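Local coordinates for protein benzoate transport porin BenP (Acinetobacter baumannii AB307-0294, PDB 5DL8) that probably forms an outer-membrane porin channel through which small solutes, such as the benzoate of its name, cross, at residues Ala141-Arg146 against Ser176-Glu181; Tyr367-Pro372 against Phe377-Ile382. One frame throughout, in Å; residues are numbered along the deposited sequence. Where two conformers were deposited one is given.

Contact 1: residues Ala141-Arg146 against Ser176-Glu181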
loop_
_atom_site.group_PDB
_atom_site.type_symbol
_atom_site.label_atom_id
_atom_site.label_comp_id
_atom_site.label_asym_id
_atom_site.label_seq_id
_atom_site.Cartn_x
_atom_site.Cartn_y
_atom_site.Cartn_z
ATOM N N ALA A 141 -0.905 3.481 3.610
ATOM C CA ALA A 141 -1.203 3.531 2.123
ATOM C C ALA A 141 -2.487 2.787 1.706
ATOM O O ALA A 141 -3.210 2.244 2.556
ATOM C CB ALA A 141 -0.008 2.966 1.325
ATOM N N VAL A 142 -2.770 2.761 0.403
ATOM C CA VAL A 142 -3.704 1.748 -0.207
ATOM C C VAL A 142 -3.170 0.302 0.103
ATOM O O VAL A 142 -1.983 0.136 -0.332
ATOM C CB VAL A 142 -3.683 1.945 -1.770
ATOM C CG1 VAL A 142 -4.743 1.065 -2.492
ATOM C CG2 VAL A 142 -3.777 3.447 -2.111
ATOM N N ASP A 143 -3.852 -0.668 0.878
ATOM C CA ASP A 143 -3.427 -2.043 0.667
ATOM C C ASP A 143 -4.558 -2.924 0.077
ATOM O O ASP A 143 -5.364 -3.563 0.817
ATOM C CB ASP A 143 -2.891 -2.677 1.942
ATOM C CG ASP A 143 -2.228 -4.017 1.664
ATOM O OD1 ASP A 143 -2.172 -4.475 0.441
ATOM O OD2 ASP A 143 -1.756 -4.674 2.607
ATOM N N ALA A 144 -4.485 -3.017 -1.233
ATOM C CA ALA A 144 -5.382 -3.925 -2.028
ATOM C C ALA A 144 -4.704 -5.214 -2.513
ATOM O O ALA A 144 -5.144 -5.812 -3.453
ATOM C CB ALA A 144 -5.957 -3.111 -3.258
ATOM N N SER A 145 -3.660 -5.678 -1.876
ATOM C CA SER A 145 -2.805 -6.796 -2.416
ATOM C C SER A 145 -3.457 -8.249 -2.179
ATOM O O SER A 145 -3.058 -9.356 -2.805
ATOM C CB SER A 145 -1.390 -6.710 -1.744
ATOM O OG SER A 145 -1.482 -6.974 -0.320
ATOM N N ARG A 146 -4.467 -8.275 -1.315
ATOM C CA ARG A 146 -4.958 -9.606 -0.898
ATOM C C ARG A 146 -6.487 -9.729 -1.142
ATOM O O ARG A 146 -6.882 -9.718 -2.307
ATOM C CB ARG A 146 -4.531 -9.870 0.553
ATOM C CG ARG A 146 -3.030 -9.909 0.849
ATOM C CD ARG A 146 -2.322 -10.863 -0.035
ATOM N NE ARG A 146 -1.028 -11.278 0.512
ATOM C CZ ARG A 146 0.108 -10.530 0.578
ATOM N NH1 ARG A 146 0.177 -9.243 0.170
ATOM N NH2 ARG A 146 1.177 -11.088 1.141
ATOM N N SER A 176 -7.602 -0.548 10.531
ATOM C CA SER A 176 -8.278 -1.894 10.345
ATOM C C SER A 176 -7.553 -2.609 9.282
ATOM O O SER A 176 -7.759 -2.327 8.088
ATOM C CB SER A 176 -9.703 -1.732 9.867
ATOM O OG SER A 176 -10.418 -2.979 9.953
ATOM N N PRO A 177 -6.624 -3.450 9.657
ATOM C CA PRO A 177 -5.820 -4.148 8.619
ATOM C C PRO A 177 -6.609 -4.980 7.559
ATOM O O PRO A 177 -7.753 -5.335 7.791
ATOM C CB PRO A 177 -4.874 -5.063 9.468
ATOM C CG PRO A 177 -4.725 -4.333 10.725
ATOM C CD PRO A 177 -6.120 -3.772 11.000
ATOM N N ARG A 178 -5.976 -5.243 6.413
ATOM C CA ARG A 178 -6.598 -5.931 5.306
ATOM C C ARG A 178 -7.274 -7.314 5.756
ATOM O O ARG A 178 -8.303 -7.645 5.271
ATOM C CB ARG A 178 -5.588 -6.157 4.188
ATOM C CG ARG A 178 -4.586 -7.238 4.490
ATOM C CD ARG A 178 -3.425 -7.212 3.562
ATOM N NE ARG A 178 -2.480 -8.328 3.805
ATOM C CZ ARG A 178 -1.184 -8.340 3.378
ATOM N NH1 ARG A 178 -0.655 -7.201 2.757
ATOM N NH2 ARG A 178 -0.388 -9.435 3.604
ATOM N N ASN A 179 -6.711 -7.987 6.769
ATOM C CA ASN A 179 -7.142 -9.294 7.200
ATOM C C ASN A 179 -7.866 -9.231 8.494
ATOM O O ASN A 179 -7.870 -10.271 9.205
ATOM C CB ASN A 179 -5.930 -10.289 7.290
ATOM C CG ASN A 179 -4.874 -9.896 8.357
ATOM O OD1 ASN A 179 -4.511 -8.765 8.492
ATOM N ND2 ASN A 179 -4.324 -10.867 9.031
ATOM N N GLU A 180 -8.477 -8.076 8.862
ATOM C CA GLU A 180 -9.160 -7.988 10.147
ATOM C C GLU A 180 -10.439 -7.227 9.985
ATOM O O GLU A 180 -10.565 -6.445 9.077
ATOM C CB GLU A 180 -8.333 -7.254 11.286
ATOM C CG GLU A 180 -6.933 -7.731 11.544
ATOM C CD GLU A 180 -6.842 -9.077 12.244
ATOM O OE1 GLU A 180 -7.905 -9.655 12.661
ATOM O OE2 GLU A 180 -5.690 -9.600 12.386
ATOM N N GLU A 181 -11.306 -7.378 10.971
ATOM C CA GLU A 181 -12.636 -6.751 10.979
ATOM C C GLU A 181 -12.723 -5.454 11.681
ATOM O O GLU A 181 -13.561 -4.678 11.366
ATOM C CB GLU A 181 -13.689 -7.630 11.757
ATOM C CG GLU A 181 -13.943 -8.995 11.081
ATOM C CD GLU A 181 -15.284 -9.671 11.486
ATOM O OE1 GLU A 181 -15.578 -9.810 12.637
ATOM O OE2 GLU A 181 -16.042 -10.072 10.633
#

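Contact 2: residues Tyr367-Pro372 against Phe377-Ile382. With C8E ((hydroxyethyloxy)tri(ethyloxy)octane), chain C.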
loop_
_atom_site.group_PDB
_atom_site.type_symbol
_atom_site.label_atom_id
_atom_site.label_comp_id
_atom_site.label_asym_id
_atom_site.label_seq_id
_atom_site.Cartn_x
_atom_site.Cartn_y
_atom_site.Cartn_z
ATOM N N TYR A 367 -5.483 -9.044 -17.472
ATOM C CA TYR A 367 -6.319 -9.167 -18.657
ATOM C C TYR A 367 -7.652 -8.493 -18.322
ATOM O O TYR A 367 -8.359 -8.985 -17.451
ATOM C CB TYR A 367 -6.543 -10.606 -19.122
ATOM C CG TYR A 367 -7.301 -10.608 -20.446
ATOM C CD1 TYR A 367 -6.748 -10.019 -21.641
ATOM C CD2 TYR A 367 -8.558 -11.005 -20.518
ATOM C CE1 TYR A 367 -7.446 -9.989 -22.838
ATOM C CE2 TYR A 367 -9.222 -10.969 -21.698
ATOM C CZ TYR A 367 -8.667 -10.464 -22.864
ATOM O OH TYR A 367 -9.457 -10.466 -24.039
ATOM N N ALA A 368 -7.978 -7.360 -18.938
ATOM C CA ALA A 368 -9.282 -6.731 -18.724
ATOM C C ALA A 368 -10.189 -7.274 -19.934
ATOM O O ALA A 368 -9.863 -7.094 -21.106
ATOM C CB ALA A 368 -9.117 -5.168 -18.719
ATOM N N PHE A 369 -11.337 -7.837 -19.655
ATOM C CA PHE A 369 -12.161 -8.366 -20.701
ATOM C C PHE A 369 -12.750 -7.224 -21.507
ATOM O O PHE A 369 -13.151 -6.195 -20.942
ATOM C CB PHE A 369 -13.303 -9.129 -20.095
ATOM C CG PHE A 369 -12.921 -10.504 -19.616
ATOM C CD1 PHE A 369 -12.916 -11.575 -20.493
ATOM C CD2 PHE A 369 -12.599 -10.734 -18.293
ATOM C CE1 PHE A 369 -12.594 -12.845 -20.060
ATOM C CE2 PHE A 369 -12.311 -12.008 -17.887
ATOM C CZ PHE A 369 -12.266 -13.031 -18.748
ATOM N N GLN A 370 -12.842 -7.434 -22.816
ATOM C CA GLN A 370 -13.239 -6.380 -23.751
ATOM C C GLN A 370 -14.663 -6.511 -24.274
ATOM O O GLN A 370 -15.144 -5.559 -24.868
ATOM C CB GLN A 370 -12.314 -6.391 -24.949
ATOM C CG GLN A 370 -10.844 -6.152 -24.560
ATOM C CD GLN A 370 -10.561 -4.803 -23.871
ATOM O OE1 GLN A 370 -10.837 -3.822 -24.394
ATOM N NE2 GLN A 370 -10.027 -4.811 -22.681
ATOM N N GLN A 371 -15.311 -7.677 -24.169
ATOM C CA GLN A 371 -16.686 -7.806 -24.612
ATOM C C GLN A 371 -17.605 -6.919 -23.738
ATOM O O GLN A 371 -17.497 -6.868 -22.495
ATOM C CB GLN A 371 -17.193 -9.279 -24.547
ATOM C CG GLN A 371 -16.583 -10.306 -25.518
ATOM C CD GLN A 371 -15.229 -10.846 -25.092
ATOM O OE1 GLN A 371 -14.786 -10.565 -23.984
ATOM N NE2 GLN A 371 -14.484 -11.453 -26.040
ATOM N N PRO A 372 -18.445 -6.126 -24.383
ATOM C CA PRO A 372 -19.460 -5.370 -23.568
ATOM C C PRO A 372 -20.263 -6.189 -22.522
ATOM O O PRO A 372 -20.501 -5.653 -21.439
ATOM C CB PRO A 372 -20.445 -4.800 -24.652
ATOM C CG PRO A 372 -19.570 -4.701 -25.855
ATOM C CD PRO A 372 -18.552 -5.802 -25.826
ATOM N N PHE A 377 -15.230 -6.925 -15.664
ATOM C CA PHE A 377 -14.454 -8.115 -15.272
ATOM C C PHE A 377 -13.016 -8.028 -15.719
ATOM O O PHE A 377 -12.731 -7.555 -16.862
ATOM C CB PHE A 377 -15.068 -9.401 -15.876
ATOM C CG PHE A 377 -16.277 -9.807 -15.203
ATOM C CD1 PHE A 377 -16.185 -10.481 -14.002
ATOM C CD2 PHE A 377 -17.496 -9.450 -15.706
ATOM C CE1 PHE A 377 -17.326 -10.828 -13.312
ATOM C CE2 PHE A 377 -18.636 -9.809 -15.095
ATOM C CZ PHE A 377 -18.577 -10.518 -13.877
ATOM N N ALA A 378 -12.152 -8.561 -14.879
ATOM C CA ALA A 378 -10.700 -8.648 -15.170
ATOM C C ALA A 378 -10.141 -9.908 -14.527
ATOM O O ALA A 378 -10.710 -10.381 -13.522
ATOM C CB ALA A 378 -9.936 -7.374 -14.626
ATOM N N LEU A 379 -8.998 -10.390 -15.040
ATOM C CA LEU A 379 -8.233 -11.418 -14.382
ATOM C C LEU A 379 -6.832 -10.856 -14.046
ATOM O O LEU A 379 -6.234 -10.041 -14.821
ATOM C CB LEU A 379 -8.009 -12.684 -15.262
ATOM C CG LEU A 379 -9.173 -13.326 -15.949
ATOM C CD1 LEU A 379 -8.619 -14.317 -17.006
ATOM C CD2 LEU A 379 -10.138 -13.956 -15.005
ATOM N N GLN A 380 -6.276 -11.366 -12.952
ATOM C CA GLN A 380 -4.923 -11.049 -12.556
ATOM C C GLN A 380 -4.327 -12.261 -11.927
ATOM O O GLN A 380 -5.001 -12.918 -11.047
ATOM C CB GLN A 380 -4.906 -9.894 -11.536
ATOM C CG GLN A 380 -3.499 -9.337 -11.209
ATOM C CD GLN A 380 -3.587 -8.297 -10.147
ATOM O OE1 GLN A 380 -3.900 -8.579 -8.962
ATOM N NE2 GLN A 380 -3.407 -7.063 -10.560
ATOM N N TYR A 381 -3.103 -12.542 -12.382
ATOM C CA TYR A 381 -2.228 -13.582 -11.906
ATOM C C TYR A 381 -0.834 -12.956 -11.519
ATOM O O TYR A 381 -0.153 -12.235 -12.343
ATOM C CB TYR A 381 -1.973 -14.661 -12.966
ATOM C CG TYR A 381 -0.962 -15.718 -12.546
ATOM C CD1 TYR A 381 -1.194 -16.530 -11.428
ATOM C CD2 TYR A 381 0.235 -15.834 -13.169
ATOM C CE1 TYR A 381 -0.273 -17.471 -10.983
ATOM C CE2 TYR A 381 1.186 -16.786 -12.739
ATOM C CZ TYR A 381 0.918 -17.602 -11.622
ATOM O OH TYR A 381 1.849 -18.536 -11.149
ATOM N N ILE A 382 -0.408 -13.325 -10.311
ATOM C CA ILE A 382 0.826 -12.918 -9.721
ATOM C C ILE A 382 1.613 -14.135 -9.249
ATOM O O ILE A 382 1.077 -15.064 -8.521
ATOM C CB ILE A 382 0.613 -11.885 -8.637
ATOM C CG1 ILE A 382 0.217 -10.586 -9.282
ATOM C CG2 ILE A 382 1.959 -11.517 -7.968
ATOM C CD1 ILE A 382 -0.476 -9.609 -8.375
HETATM O O12 C8E C . -9.460 -16.327 -21.078
HETATM C C13 C8E C . -10.662 -15.716 -21.499
HETATM C C14 C8E C . -10.471 -14.968 -22.827
HETATM O O15 C8E C . -11.751 -14.826 -23.500
HETATM C C16 C8E C . -12.083 -13.590 -24.151
HETATM C C17 C8E C . -11.247 -13.455 -25.419
HETATM O O18 C8E C . -11.737 -12.343 -26.203
HETATM C C19 C8E C . -10.714 -11.919 -27.140
HETATM C C20 C8E C . -11.336 -11.189 -28.325
HETATM O O21 C8E C . -12.194 -10.140 -27.843
HETATM O O HOH W 1 -13.654 -5.347 -18.219
#

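Contact 1: residues Ala141-Arg146 against Ser176-Glu181
R178 reaches out of its own loop to D143 on the other side of the contact and forms the one salt bridge between the two segments. NH1 of R178 lies 2.8 Å from OD2 of D143 in a nearly straight bond. The carboxylate offers the syn lone pair of OD2 and meets the guanidinium at its edge, nearly in plane, although the two flat groups are turned 72° apart. R178 sits in a type I turn from P177 to E180; from there its chain runs straight from CG to NE and carries the charged end across.

The second set of bonds stays within 141-146 and fixes the acid. OD1 of D143 accepts the backbone N of S145 at 3.0 Å, an Asx turn, and on its syn side the hydroxyl OG of S145 at 2.7 Å. NH1 of R146 in turn donates to OG of S145 at 2.9 Å. With both oxygens engaged, the rotation of the carboxylate is probably well fixed.

R146 and R178 also lie close, two like-charged guanidinium groups in contact, their planes 33° apart. NH2 of R178 lies over the centre of the R146 guanidinium, 3.3 Å from CZ of R146. With CG turned beside the backbone N (chi1 -62°), that carbon of R146 lies over the rim of the R178 guanidinium, 3.4 Å from NE of R178; the bend at the next bond turns the rest of the chain.

T97 O takes the NE hydrogen of R178. D143 thus pairs directly with R178 and, through S145 OG, indirectly with R146, near the middle of the barrel. It probably offsets their charge only in part, and a basic surface here would be consistent with a channel for carboxylates such as benzoate, as in OprD relatives.

Contact 2: residues Tyr367-Pro372 against Phe377-Ile382
The carbonyl oxygen of F377 has two donors: the backbone N of F369 at 3.1 Å, and a water that it binds at 2.8 Å. That water also donates to F369 O, so it joins the two segments just where regular pairing ends. Further along, Y367 and L379 form an antiparallel hydrogen-bonded pair, and L379 N meets Y367 O at 2.9 Å. A368 and A378 are the non-hydrogen-bonded pair beside it.

The ring of F369 reaches over to the other strand, CG beside its own backbone N (chi1 -79°). Its CD2 touches CB of F377 at 3.7 Å, and CE2 lies 3.9 Å from CG of L379, while CE2 of Y367 sits above one ring face. A detergent molecule, C8E, runs along this aromatic patch, its C13 3.7 Å from CE1 of F369. Q371 holds it by a hydrogen bond from NE2 to O18 of C8E (2.9 Å).

This is the turn end of the beta hairpin 355-368/377-388 in the wall of the porin barrel. Strand 377-388 is flanked by 355-368 and, on its other edge, by 394-406, through backbone hydrogen bonds of A378 with N402 and Q380 with F400, and L379 packs on V401.

In the fold
Along the chain, contact 1 comes first and contact 2 follows in series, neither nested nor crossed. Contact 1 closes over strands 151-153, 155-160 and 165-176, joining the loop that follows strand 132-133 to the one after strand 165-176 where both lie inside the barrel, its centre about 8 Å from that of the chain. Contact 2 spans just four residues, closing the turn of hairpin 355-368/377-388 at the barrel end away from the calcium ions, the periplasmic end in such porins. Their centres are about 22 Å apart. Strand 394-406 relates them: R398 pairs through its backbone with I382 of contact 2, while its side chain approaches R146 of contact 1.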